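Local coordinates for protein voltage-sensor containing phosphatase (Ciona intestinalis, PDB 3V0H) that probably removes phosphate from phosphoinositide lipids, through a PTEN-like phosphatase and C2 region that works under the control of a membrane voltage sensor, at residues N14-R19 with G158-D163; F23-T28 with R49-E54; I35-P40 with V121-S126; N71-R76 with K130-T135. The protein carries 1 engineered substitution. All coordinates share one frame; numbering follows the deposited sequence.

In the fold
Four contacts within the phosphatase region illustrate how chemistry follows place in a fold. Contact 3 is fully buried and pairs two neighbouring parallel strands of the mixed sheet; contact 4, largely buried too, runs from the next strand of that sheet to the helix beginning at residue 131, and both reach the same bound inositol trisphosphate. Their chemistry is strand pairing with ring packing in one, a salt bridge beside bound phosphate in the other. Contacts 1 and 2 are partly buried and lie further out, joining the chain before the edge strand 27-29 to helices through backbone and side-chain hydrogen bonds. They touch through Thr28 and Arg16, while Asp26 and Ser38 tie contact 2 to contact 3.

Contact 1: residues N14-R19 with G158-D163; sequences NKRRYR and GSRRTD
Arg16 NE donates to Arg160 O over 2.8 Å, the carbonyl lying close to the guanidinium plane, and this bond sets the pattern of the contact: an arginine from the N-terminal segment reaches the carbonyl end of a helix. The chain of Arg16 leaves its backbone extended and turns only at chi3 (-53°), which swings the guanidinium across the last helical turn. From there NH2 makes a weak bond to Ser159 O. A positive group here is probably favoured by the carbonyl dipoles at the helix's C-terminal end. Arg160 NH1 lies over one face of the Arg16 guanidinium, toward its rim and 3.6 Å from Arg16 NE, the planes 15° apart, while Arg160 NH2 is held by Tyr29 O; Asp163 CA lies over the opposite face, also toward the rim. Asp163 gives opposite charge nearby but no salt bridge, and its OD1 instead reaches Arg17 N through a water.

The backbones add an isolated bridge at Lys15 and Thr162: Asp163 N bonds Asn14 O at 2.8 Å, and Arg16 N bonds Arg161 O at 2.9 Å. Beside the bridge, Lys15 CD rests over a face of the Arg161 guanidinium, 3.6 Å from NH2. Arg161 forms a salt bridge with Asp26 and donates to the carbonyls of Gly128 and Gly129, while Lys15 NZ goes to Gln171 and Gly128. The N-terminal segment thus spans the end of helix 150-161, between the phosphate-binding loop and edge strand 27-29.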
# COMPACT_ATOMS: atom_id res chain seq x y z
N ASN A 14 10.31 -17.91 -4.55
CA ASN A 14 11.73 -17.60 -4.35
C ASN A 14 11.95 -16.54 -3.26
O ASN A 14 12.94 -15.80 -3.28
CB ASN A 14 12.37 -17.15 -5.67
CG ASN A 14 11.80 -15.84 -6.20
OD1 ASN A 14 12.54 -14.95 -6.62
ND2 ASN A 14 10.48 -15.71 -6.18
N LYS A 15 11.03 -16.48 -2.30
CA LYS A 15 11.22 -15.65 -1.11
C LYS A 15 12.34 -16.26 -0.28
O LYS A 15 12.46 -17.49 -0.21
CB LYS A 15 9.93 -15.60 -0.29
CG LYS A 15 8.76 -14.91 -0.98
CD LYS A 15 7.53 -14.91 -0.09
CE LYS A 15 6.26 -14.66 -0.87
NZ LYS A 15 6.09 -13.23 -1.22
N ARG A 16 13.18 -15.42 0.32
CA ARG A 16 14.33 -15.89 1.10
C ARG A 16 13.89 -16.60 2.37
O ARG A 16 13.31 -15.99 3.28
CB ARG A 16 15.29 -14.75 1.43
CG ARG A 16 16.61 -15.21 2.06
CD ARG A 16 17.58 -14.04 2.30
NE ARG A 16 17.80 -13.24 1.09
CZ ARG A 16 18.69 -13.54 0.14
NH1 ARG A 16 19.46 -14.61 0.25
NH2 ARG A 16 18.80 -12.75 -0.92
N ARG A 17 14.17 -17.90 2.44
CA ARG A 17 13.71 -18.73 3.54
C ARG A 17 14.77 -18.87 4.63
O ARG A 17 15.96 -18.61 4.39
CB ARG A 17 13.28 -20.11 3.03
CG ARG A 17 12.14 -20.09 2.02
CD ARG A 17 11.67 -21.50 1.64
NE ARG A 17 11.15 -22.22 2.80
CZ ARG A 17 9.88 -22.18 3.21
NH1 ARG A 17 8.98 -21.47 2.55
NH2 ARG A 17 9.52 -22.87 4.28
N TYR A 18 14.34 -19.26 5.82
CA TYR A 18 15.24 -19.56 6.91
C TYR A 18 15.29 -21.07 7.05
O TYR A 18 14.27 -21.70 7.38
CB TYR A 18 14.75 -18.91 8.22
CG TYR A 18 15.69 -19.09 9.39
CD1 TYR A 18 16.63 -18.11 9.71
CD2 TYR A 18 15.63 -20.23 10.19
CE1 TYR A 18 17.49 -18.27 10.80
CE2 TYR A 18 16.49 -20.41 11.27
CZ TYR A 18 17.42 -19.42 11.57
OH TYR A 18 18.27 -19.59 12.64
N ARG A 19 16.45 -21.66 6.78
CA ARG A 19 16.62 -23.11 6.88
C ARG A 19 17.85 -23.48 7.71
O ARG A 19 18.80 -24.07 7.19
CB ARG A 19 16.68 -23.79 5.50
CG ARG A 19 15.63 -23.33 4.50
CD ARG A 19 16.24 -22.46 3.40
NE ARG A 19 16.64 -23.24 2.22
CZ ARG A 19 17.85 -23.77 2.03
NH1 ARG A 19 18.09 -24.47 0.92
NH2 ARG A 19 18.82 -23.62 2.93
N GLY A 158 13.37 -5.34 -1.06
CA GLY A 158 13.28 -6.22 -2.22
C GLY A 158 14.44 -7.19 -2.34
O GLY A 158 14.24 -8.36 -2.64
N SER A 159 15.65 -6.69 -2.09
CA SER A 159 16.87 -7.50 -2.22
C SER A 159 17.02 -8.53 -1.09
O SER A 159 17.60 -9.61 -1.29
CB SER A 159 18.11 -6.61 -2.31
OG SER A 159 18.33 -5.92 -1.09
N ARG A 160 16.52 -8.20 0.09
CA ARG A 160 16.53 -9.12 1.22
C ARG A 160 15.44 -10.19 1.10
O ARG A 160 15.69 -11.38 1.31
CB ARG A 160 16.39 -8.37 2.55
CG ARG A 160 17.65 -7.58 2.97
CD ARG A 160 18.90 -8.46 3.04
NE ARG A 160 18.77 -9.49 4.06
CZ ARG A 160 19.29 -10.71 3.97
NH1 ARG A 160 19.99 -11.08 2.90
NH2 ARG A 160 19.10 -11.58 4.96
N ARG A 161 14.23 -9.77 0.74
CA ARG A 161 13.10 -10.68 0.69
C ARG A 161 13.13 -11.61 -0.53
O ARG A 161 12.59 -12.72 -0.49
CB ARG A 161 11.78 -9.90 0.77
CG ARG A 161 10.56 -10.75 1.06
CD ARG A 161 10.47 -11.17 2.53
NE ARG A 161 9.19 -11.85 2.76
CZ ARG A 161 9.04 -13.14 3.04
NH1 ARG A 161 10.09 -13.94 3.19
NH2 ARG A 161 7.82 -13.62 3.21
N THR A 162 13.79 -11.18 -1.61
CA THR A 162 13.95 -11.99 -2.82
C THR A 162 15.25 -12.80 -2.76
O THR A 162 16.32 -12.25 -2.49
CB THR A 162 13.96 -11.13 -4.11
OG1 THR A 162 12.90 -10.16 -4.08
CG2 THR A 162 13.80 -12.00 -5.35
N ASP A 163 15.15 -14.11 -2.98
CA ASP A 163 16.33 -14.95 -3.19
C ASP A 163 16.50 -15.17 -4.69
O ASP A 163 15.86 -16.05 -5.28
CB ASP A 163 16.22 -16.29 -2.45
CG ASP A 163 17.56 -17.04 -2.37
OD1 ASP A 163 17.68 -17.93 -1.50
OD2 ASP A 163 18.49 -16.74 -3.15
O HOH W 1 15.61 -19.15 0.11

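Contact 2: residues F23-T28 with R49-E54; sequences FDLDLT and RNPIGE. With I3P (D-myo-inositol-1,4,5-triphosphate), chain D.
A side-chain-to-backbone contact joins Asp26 to Asn50, and Asp24 to Glu54, where the chain entering edge strand 27-29 passes the start of helix 52-62. The amide of Asn50 uses both ends on a single residue. Its OD1 accepts from Asp26 N at 2.8 Å, and ND2 donates to Asp26 O at 3.0 Å. The second bond lies flat in the Asn50 amide plane but arrives well above the carbonyl plane of Asp26, a residue at the centre of an inverse gamma turn. Leu25 fills the angle beside this pair, pressing CD2 to within 3.8 Å of Asn50 CG and 3.6 Å of Glu54 CD.

Glu54 reaches across with CG anti to the backbone N (chi1 -163°) and the rest of its chain straight, so that OE1 accepts from Asp24 N at 3.0 Å. Glu54 is modelled in two conformers, so this bond is described for one and is less certain for the other. Phe23 lies alongside the same chain, its ring also meeting Phe58 edge-to-face. At the far end Arg49 turns outward, to a second bound inositol trisphosphate.

The pairing distinguishes the oxygen end of the Asn50 amide from its nitrogen end: both backbone polar groups of Asp26 are met by one side chain, whereas the adjoining Leu25 and Thr28 pair with other backbone.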
# COMPACT_ATOMS: atom_id res chain seq x y z
N PHE A 23 14.85 -25.58 11.59
CA PHE A 23 13.74 -24.75 11.14
C PHE A 23 13.73 -24.66 9.62
O PHE A 23 14.79 -24.63 8.99
CB PHE A 23 13.82 -23.35 11.73
CG PHE A 23 13.56 -23.30 13.21
CD1 PHE A 23 14.61 -23.18 14.11
CD2 PHE A 23 12.26 -23.37 13.70
CE1 PHE A 23 14.37 -23.13 15.49
CE2 PHE A 23 12.02 -23.33 15.07
CZ PHE A 23 13.07 -23.21 15.96
N ASP A 24 12.54 -24.65 9.04
CA ASP A 24 12.37 -24.36 7.61
C ASP A 24 11.15 -23.46 7.43
O ASP A 24 10.02 -23.94 7.29
CB ASP A 24 12.23 -25.65 6.79
CG ASP A 24 12.49 -25.43 5.30
OD1 ASP A 24 12.97 -26.37 4.64
OD2 ASP A 24 12.22 -24.32 4.79
N LEU A 25 11.39 -22.15 7.44
CA LEU A 25 10.32 -21.16 7.47
C LEU A 25 10.48 -20.09 6.39
O LEU A 25 11.60 -19.77 5.99
CB LEU A 25 10.27 -20.49 8.85
CG LEU A 25 9.83 -21.36 10.04
CD1 LEU A 25 10.03 -20.63 11.36
CD2 LEU A 25 8.38 -21.77 9.88
N ASP A 26 9.35 -19.57 5.91
CA ASP A 26 9.36 -18.40 5.04
C ASP A 26 9.53 -17.18 5.93
O ASP A 26 8.56 -16.55 6.34
CB ASP A 26 8.07 -18.31 4.22
CG ASP A 26 8.06 -17.10 3.30
OD1 ASP A 26 9.14 -16.68 2.81
OD2 ASP A 26 6.96 -16.56 3.05
N LEU A 27 10.79 -16.88 6.22
CA LEU A 27 11.15 -15.89 7.21
C LEU A 27 12.51 -15.31 6.81
O LEU A 27 13.47 -16.06 6.61
CB LEU A 27 11.22 -16.56 8.59
CG LEU A 27 11.42 -15.72 9.85
CD1 LEU A 27 10.80 -16.43 11.06
CD2 LEU A 27 12.89 -15.46 10.07
N THR A 28 12.57 -13.99 6.70
CA THR A 28 13.75 -13.30 6.23
C THR A 28 14.24 -12.30 7.27
O THR A 28 13.45 -11.49 7.75
CB THR A 28 13.44 -12.53 4.93
OG1 THR A 28 12.85 -13.42 3.97
CG2 THR A 28 14.71 -11.89 4.35
N ARG A 49 3.68 -22.80 3.64
CA ARG A 49 2.97 -21.99 4.64
C ARG A 49 3.60 -22.31 5.99
O ARG A 49 3.77 -23.49 6.34
CB ARG A 49 1.48 -22.31 4.68
CG ARG A 49 0.71 -21.97 3.41
CD ARG A 49 0.30 -20.50 3.37
NE ARG A 49 -0.10 -20.09 2.02
CZ ARG A 49 -1.32 -20.26 1.50
NH1 ARG A 49 -2.28 -20.84 2.22
NH2 ARG A 49 -1.57 -19.86 0.27
N ASN A 50 3.95 -21.27 6.74
CA ASN A 50 4.56 -21.39 8.05
C ASN A 50 3.54 -21.84 9.08
O ASN A 50 2.54 -21.15 9.27
CB ASN A 50 5.12 -20.04 8.51
CG ASN A 50 6.23 -19.52 7.62
OD1 ASN A 50 6.84 -20.27 6.86
ND2 ASN A 50 6.50 -18.22 7.73
N PRO A 51 3.76 -23.01 9.72
CA PRO A 51 2.90 -23.45 10.82
C PRO A 51 3.12 -22.59 12.07
O PRO A 51 4.26 -22.41 12.52
CB PRO A 51 3.36 -24.89 11.08
CG PRO A 51 4.16 -25.28 9.85
CD PRO A 51 4.79 -24.01 9.41
N ILE A 52 2.04 -22.06 12.62
CA ILE A 52 2.11 -21.16 13.78
C ILE A 52 2.95 -21.75 14.93
O ILE A 52 3.73 -21.03 15.57
CB ILE A 52 0.69 -20.71 14.25
CG1 ILE A 52 0.81 -19.59 15.30
CG2 ILE A 52 -0.15 -21.91 14.74
CD1 ILE A 52 -0.47 -18.80 15.49
N GLY A 53 2.81 -23.06 15.15
CA GLY A 53 3.60 -23.76 16.16
C GLY A 53 5.10 -23.65 15.98
O GLY A 53 5.82 -23.44 16.97
N GLU A 54 5.56 -23.76 14.74
CA GLU A 54 6.99 -23.68 14.40
C GLU A 54 7.51 -22.24 14.49
O GLU A 54 8.61 -22.00 14.99
CB GLU A 54 7.25 -24.24 12.99
CG GLU A 54 8.73 -24.56 12.72
CD GLU A 54 9.02 -25.04 11.29
OE1 GLU A 54 10.20 -24.98 10.89
OE2 GLU A 54 8.08 -25.46 10.57
C1 I3P D . -7.23 -19.94 4.19
C2 I3P D . -8.45 -19.04 4.39
C3 I3P D . -8.15 -17.62 3.92
C4 I3P D . -7.67 -17.55 2.47
C5 I3P D . -6.66 -18.63 2.04
C6 I3P D . -6.80 -20.00 2.72
O1 I3P D . -7.52 -21.26 4.65
O2 I3P D . -9.59 -19.57 3.71
O3 I3P D . -9.33 -16.82 4.07
O4 I3P D . -7.05 -16.28 2.27
O5 I3P D . -6.80 -18.84 0.64
O6 I3P D . -5.54 -20.68 2.64
P1 I3P D . -7.61 -21.64 6.21
O11 I3P D . -7.00 -23.02 6.28
O12 I3P D . -6.81 -20.58 6.94
O13 I3P D . -9.09 -21.60 6.50
P4 I3P D . -7.80 -15.06 1.53
O41 I3P D . -8.29 -15.64 0.23
O42 I3P D . -6.71 -14.02 1.37
O43 I3P D . -8.90 -14.66 2.49
P5 I3P D . -5.62 -18.49 -0.41
O51 I3P D . -5.99 -19.29 -1.64
O52 I3P D . -4.35 -18.94 0.27
O53 I3P D . -5.73 -16.99 -0.59

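Contact 3: residues I35-P40 with V121-S126; sequences IAMSFP and VIAIHS. Engineered in segment 121-126: Ser126 (natural residue Cys). With I3P (D-myo-inositol-1,4,5-triphosphate), chain C.
Ile35 and Ile124 belong to neighbouring parallel strands whose directions differ by 23°, laced by bonds that step from one strand to the other. Ile35 N gives to Ile122 O at 2.8 Å, Ile124 N returns to Ile35 O, and Met37 N closes the ladder on Ile124 O at 3.2 Å. Past Met37 the pairing ends, and the buried Met37 O has no hydrogen-bond partner.

Here side chains take over, around the ring of His125. Its CG stands between the backbone N and the carbonyl carbon (chi1 84°), which places the ring beside Pro40 and Phe39. Pro40 CD sits over its face in a CH-pi contact, 3.5 Å from the ring centroid. The ring also points an edge toward the face of Phe39 in an offset T-shaped pair, planes 85° apart, bringing His125 CE1 to 3.7 Å from Phe39 CD1. Rotation of the imidazole is set by His125 ND1, which donates to a lone pair of Ser126 O at 3.1 Å, and by NE2, bonded to Tyr78. Ser126 is an engineered replacement for the cysteine that serves as nucleophile in this phosphatase family.

Ile35, Met37 and Ala123 turn one face of the sheet toward Phe59 of helix 52-62, whereas Ala36 and Ile124 face Thr133 of helix 131-143 on the other.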
# COMPACT_ATOMS: atom_id res chain seq x y z
N ILE A 35 12.73 -8.63 11.08
CA ILE A 35 12.30 -9.83 10.38
C ILE A 35 11.06 -9.56 9.53
O ILE A 35 10.14 -8.85 9.96
CB ILE A 35 12.06 -10.98 11.39
CG1 ILE A 35 13.39 -11.47 11.96
CG2 ILE A 35 11.30 -12.16 10.75
CD1 ILE A 35 13.26 -12.20 13.31
N ALA A 36 11.05 -10.10 8.31
CA ALA A 36 9.87 -10.08 7.45
C ALA A 36 9.45 -11.52 7.18
O ALA A 36 10.28 -12.37 6.86
CB ALA A 36 10.17 -9.34 6.14
N MET A 37 8.16 -11.81 7.33
CA MET A 37 7.67 -13.18 7.15
C MET A 37 6.23 -13.20 6.66
O MET A 37 5.55 -12.18 6.66
CB MET A 37 7.83 -13.98 8.44
CG MET A 37 6.95 -13.52 9.59
SD MET A 37 7.35 -14.36 11.11
CE MET A 37 6.09 -13.66 12.20
N SER A 38 5.78 -14.38 6.22
CA SER A 38 4.39 -14.57 5.84
C SER A 38 3.55 -14.94 7.07
O SER A 38 4.06 -14.98 8.20
CB SER A 38 4.27 -15.65 4.75
OG SER A 38 4.99 -16.81 5.12
N PHE A 39 2.27 -15.22 6.85
CA PHE A 39 1.30 -15.45 7.92
C PHE A 39 1.60 -16.73 8.73
O PHE A 39 1.90 -17.77 8.14
CB PHE A 39 -0.10 -15.53 7.32
CG PHE A 39 -1.20 -15.28 8.30
CD1 PHE A 39 -1.62 -13.98 8.56
CD2 PHE A 39 -1.82 -16.33 8.97
CE1 PHE A 39 -2.65 -13.73 9.46
CE2 PHE A 39 -2.85 -16.09 9.87
CZ PHE A 39 -3.26 -14.79 10.12
N PRO A 40 1.53 -16.65 10.07
CA PRO A 40 1.64 -17.84 10.91
C PRO A 40 0.31 -18.62 10.89
O PRO A 40 -0.66 -18.24 11.54
CB PRO A 40 1.96 -17.29 12.30
CG PRO A 40 1.42 -15.89 12.29
CD PRO A 40 1.39 -15.41 10.87
N VAL A 121 14.03 -7.55 18.89
CA VAL A 121 13.75 -7.66 17.46
C VAL A 121 12.27 -7.40 17.18
O VAL A 121 11.42 -7.53 18.07
CB VAL A 121 14.17 -9.03 16.85
CG1 VAL A 121 15.63 -9.34 17.17
CG2 VAL A 121 13.26 -10.16 17.31
N ILE A 122 12.00 -6.99 15.95
CA ILE A 122 10.63 -6.89 15.47
C ILE A 122 10.44 -7.82 14.28
O ILE A 122 11.32 -7.93 13.42
CB ILE A 122 10.20 -5.43 15.15
CG1 ILE A 122 11.13 -4.78 14.11
CG2 ILE A 122 10.16 -4.59 16.44
CD1 ILE A 122 10.63 -3.45 13.60
N ALA A 123 9.31 -8.52 14.26
CA ALA A 123 8.97 -9.38 13.14
C ALA A 123 7.66 -8.91 12.53
O ALA A 123 6.60 -8.98 13.17
CB ALA A 123 8.88 -10.82 13.58
N ILE A 124 7.75 -8.42 11.31
CA ILE A 124 6.60 -7.83 10.62
C ILE A 124 6.07 -8.85 9.64
O ILE A 124 6.81 -9.38 8.82
CB ILE A 124 7.01 -6.52 9.91
CG1 ILE A 124 7.44 -5.48 10.97
CG2 ILE A 124 5.86 -5.97 9.05
CD1 ILE A 124 8.22 -4.30 10.42
N HIS A 125 4.78 -9.16 9.74
CA HIS A 125 4.19 -10.12 8.82
C HIS A 125 2.85 -9.68 8.26
O HIS A 125 2.18 -8.82 8.80
CB HIS A 125 4.08 -11.51 9.46
CG HIS A 125 2.86 -11.71 10.30
ND1 HIS A 125 1.62 -11.99 9.76
CD2 HIS A 125 2.69 -11.70 11.64
CE1 HIS A 125 0.74 -12.12 10.74
NE2 HIS A 125 1.36 -11.95 11.89
N SER A 126 2.46 -10.32 7.16
CA SER A 126 1.17 -10.07 6.58
C SER A 126 0.69 -11.41 6.06
O SER A 126 0.85 -12.42 6.75
CB SER A 126 1.31 -9.03 5.48
OG SER A 126 2.47 -9.31 4.71
C1 I3P C . 0.64 -9.71 -0.72
C2 I3P C . -0.05 -11.08 -0.74
C3 I3P C . -0.93 -11.21 -1.98
C4 I3P C . -0.12 -10.97 -3.26
C5 I3P C . 0.52 -9.58 -3.23
C6 I3P C . 1.42 -9.43 -2.01
O1 I3P C . 1.57 -9.64 0.36
O2 I3P C . 0.93 -12.13 -0.69
O3 I3P C . -1.57 -12.50 -2.02
O4 I3P C . -0.98 -11.05 -4.38
O5 I3P C . 1.23 -9.35 -4.45
O6 I3P C . 1.92 -8.10 -1.92
P1 I3P C . 1.16 -8.91 1.73
O11 I3P C . 2.49 -8.74 2.43
O12 I3P C . 0.53 -7.60 1.35
O13 I3P C . 0.24 -9.91 2.38
P4 I3P C . -1.02 -12.38 -5.31
O41 I3P C . -2.21 -12.04 -6.17
O42 I3P C . -1.20 -13.51 -4.32
O43 I3P C . 0.32 -12.40 -6.00
P5 I3P C . 1.36 -7.85 -5.04
O51 I3P C . 1.58 -8.05 -6.51
O52 I3P C . 0.08 -7.15 -4.67
O53 I3P C . 2.54 -7.25 -4.30

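Contact 4: residues N71-R76 with K130-T135; sequences NLCSER and KGRTGT. With I3P (D-myo-inositol-1,4,5-triphosphate), chain C.
Arg132 and Glu75 form the ionic part of a contact centred on the P-loop, the HCX5R phosphate-binding signature that runs from His125 to Arg132, with an engineered serine at the cysteine position. Arg132 NH1 donates to the syn lone pair of Glu75 OE2 at 2.8 Å. The carboxylate stands 77° from the guanidinium plane, an arrangement in which OE2 alone bonds NH1 directly, and a water links that same oxygen to NH2. Glu75 OE1 is held by Asp94 N, and NH1 also meets Ile92 O; Glu75 and Ile92 therefore position the arginine as second-shell groups.

Hydrogen bonds to the bound inositol trisphosphate form the second group. The backbone N of Arg132 reaches O12 at 2.9 Å, and the bend at chi3 (-73°) brings NE to the same oxygen, while NH2 takes O13 at the same distance. Lys130 N holds O11 at 2.8 Å. These oxygens belong to the 1-phosphate, which in a phosphoinositide lipid carries the glycerol link, so the pose probably marks the phosphate site more than a productive substrate geometry. Lys130 NZ extends to O53 of the 5-phosphate and is itself paired with Glu174.

Within segment 71-76, an Asx turn from Asn71 OD1 to Cys73 N, with Asn71 ND2 bonded to Arg76 O, probably steadies the turn that carries Glu75.

Van der Waals packing joins strand to helix: Leu72 CD2 lies against the helix backbone, 3.3 Å from Arg132 O and 3.8 Å from Thr133 CA.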
# COMPACT_ATOMS: atom_id res chain seq x y z
N ASN A 71 1.20 -8.02 13.12
CA ASN A 71 0.24 -8.59 12.16
C ASN A 71 -0.44 -7.49 11.36
O ASN A 71 -1.21 -6.69 11.89
CB ASN A 71 -0.79 -9.46 12.89
CG ASN A 71 -1.86 -10.01 11.94
OD1 ASN A 71 -1.71 -9.96 10.72
ND2 ASN A 71 -2.95 -10.52 12.52
N LEU A 72 -0.15 -7.47 10.06
CA LEU A 72 -0.64 -6.41 9.18
C LEU A 72 -1.93 -6.74 8.42
O LEU A 72 -2.43 -5.92 7.64
CB LEU A 72 0.47 -5.98 8.21
CG LEU A 72 1.53 -5.00 8.72
CD1 LEU A 72 2.10 -5.39 10.08
CD2 LEU A 72 2.66 -4.90 7.69
N CYS A 73 -2.46 -7.94 8.63
CA CYS A 73 -3.66 -8.36 7.91
C CYS A 73 -4.91 -7.85 8.57
O CYS A 73 -5.18 -8.19 9.72
CB CYS A 73 -3.73 -9.88 7.83
SG CYS A 73 -2.32 -10.62 7.05
N SER A 74 -5.68 -7.03 7.86
CA SER A 74 -7.00 -6.64 8.36
C SER A 74 -7.94 -7.85 8.35
O SER A 74 -8.85 -7.93 9.17
CB SER A 74 -7.61 -5.52 7.51
OG SER A 74 -7.91 -5.98 6.20
N GLU A 75 -7.67 -8.79 7.45
CA GLU A 75 -8.56 -9.91 7.15
C GLU A 75 -8.58 -11.04 8.18
O GLU A 75 -9.59 -11.72 8.33
CB GLU A 75 -8.21 -10.49 5.77
CG GLU A 75 -8.37 -9.50 4.62
CD GLU A 75 -7.11 -8.68 4.33
OE1 GLU A 75 -7.18 -7.84 3.40
OE2 GLU A 75 -6.06 -8.87 5.00
N ARG A 76 -7.47 -11.23 8.90
CA ARG A 76 -7.28 -12.40 9.75
C ARG A 76 -6.36 -12.12 10.93
O ARG A 76 -5.30 -11.54 10.76
CB ARG A 76 -6.65 -13.54 8.94
CG ARG A 76 -7.59 -14.58 8.42
CD ARG A 76 -6.84 -15.86 8.00
NE ARG A 76 -5.69 -15.57 7.13
CZ ARG A 76 -4.80 -16.47 6.71
NH1 ARG A 76 -4.90 -17.74 7.07
NH2 ARG A 76 -3.80 -16.09 5.91
N LYS A 130 5.08 -9.50 1.71
CA LYS A 130 5.53 -8.83 0.49
C LYS A 130 5.08 -7.37 0.49
O LYS A 130 5.80 -6.51 0.99
CB LYS A 130 5.07 -9.60 -0.77
CG LYS A 130 5.58 -9.03 -2.10
CD LYS A 130 5.05 -9.83 -3.30
CE LYS A 130 5.60 -9.32 -4.64
NZ LYS A 130 5.12 -7.96 -5.03
N GLY A 131 3.88 -7.10 -0.04
CA GLY A 131 3.38 -5.73 -0.19
C GLY A 131 3.23 -4.95 1.12
O GLY A 131 3.92 -3.95 1.34
N ARG A 132 2.34 -5.42 1.98
CA ARG A 132 2.07 -4.72 3.24
C ARG A 132 3.29 -4.77 4.16
O ARG A 132 3.67 -3.74 4.73
CB ARG A 132 0.83 -5.28 3.92
CG ARG A 132 -0.46 -4.94 3.17
CD ARG A 132 -1.66 -5.70 3.70
NE ARG A 132 -1.62 -7.12 3.31
CZ ARG A 132 -2.54 -8.01 3.64
NH1 ARG A 132 -3.59 -7.66 4.39
NH2 ARG A 132 -2.43 -9.28 3.22
N THR A 133 3.90 -5.94 4.27
CA THR A 133 5.11 -6.11 5.08
C THR A 133 6.22 -5.17 4.62
O THR A 133 6.83 -4.47 5.44
CB THR A 133 5.58 -7.59 5.08
OG1 THR A 133 4.68 -8.35 5.88
CG2 THR A 133 6.97 -7.73 5.70
N GLY A 134 6.48 -5.12 3.32
CA GLY A 134 7.50 -4.21 2.79
C GLY A 134 7.21 -2.73 3.04
O GLY A 134 8.13 -1.94 3.29
N THR A 135 5.94 -2.36 2.98
CA THR A 135 5.55 -0.98 3.25
C THR A 135 6.02 -0.58 4.66
O THR A 135 6.67 0.46 4.82
CB THR A 135 4.02 -0.77 3.12
OG1 THR A 135 3.60 -1.16 1.80
CG2 THR A 135 3.65 0.69 3.34
C1 I3P C . 0.64 -9.71 -0.72
C2 I3P C . -0.05 -11.08 -0.74
C3 I3P C . -0.93 -11.21 -1.98
C4 I3P C . -0.12 -10.97 -3.26
C5 I3P C . 0.52 -9.58 -3.23
C6 I3P C . 1.42 -9.43 -2.01
O1 I3P C . 1.57 -9.64 0.36
O2 I3P C . 0.93 -12.13 -0.69
O3 I3P C . -1.57 -12.50 -2.02
O4 I3P C . -0.98 -11.05 -4.38
O5 I3P C . 1.23 -9.35 -4.45
O6 I3P C . 1.92 -8.10 -1.92
P1 I3P C . 1.16 -8.91 1.73
O11 I3P C . 2.49 -8.74 2.43
O12 I3P C . 0.53 -7.60 1.35
O13 I3P C . 0.24 -9.91 2.38
P4 I3P C . -1.02 -12.38 -5.31
O41 I3P C . -2.21 -12.04 -6.17
O42 I3P C . -1.20 -13.51 -4.32
O43 I3P C . 0.32 -12.40 -6.00
P5 I3P C . 1.36 -7.85 -5.04
O51 I3P C . 1.58 -8.05 -6.51
O52 I3P C . 0.08 -7.15 -4.67
O53 I3P C . 2.54 -7.25 -4.30
O HOH W 2 -4.71 -11.06 3.92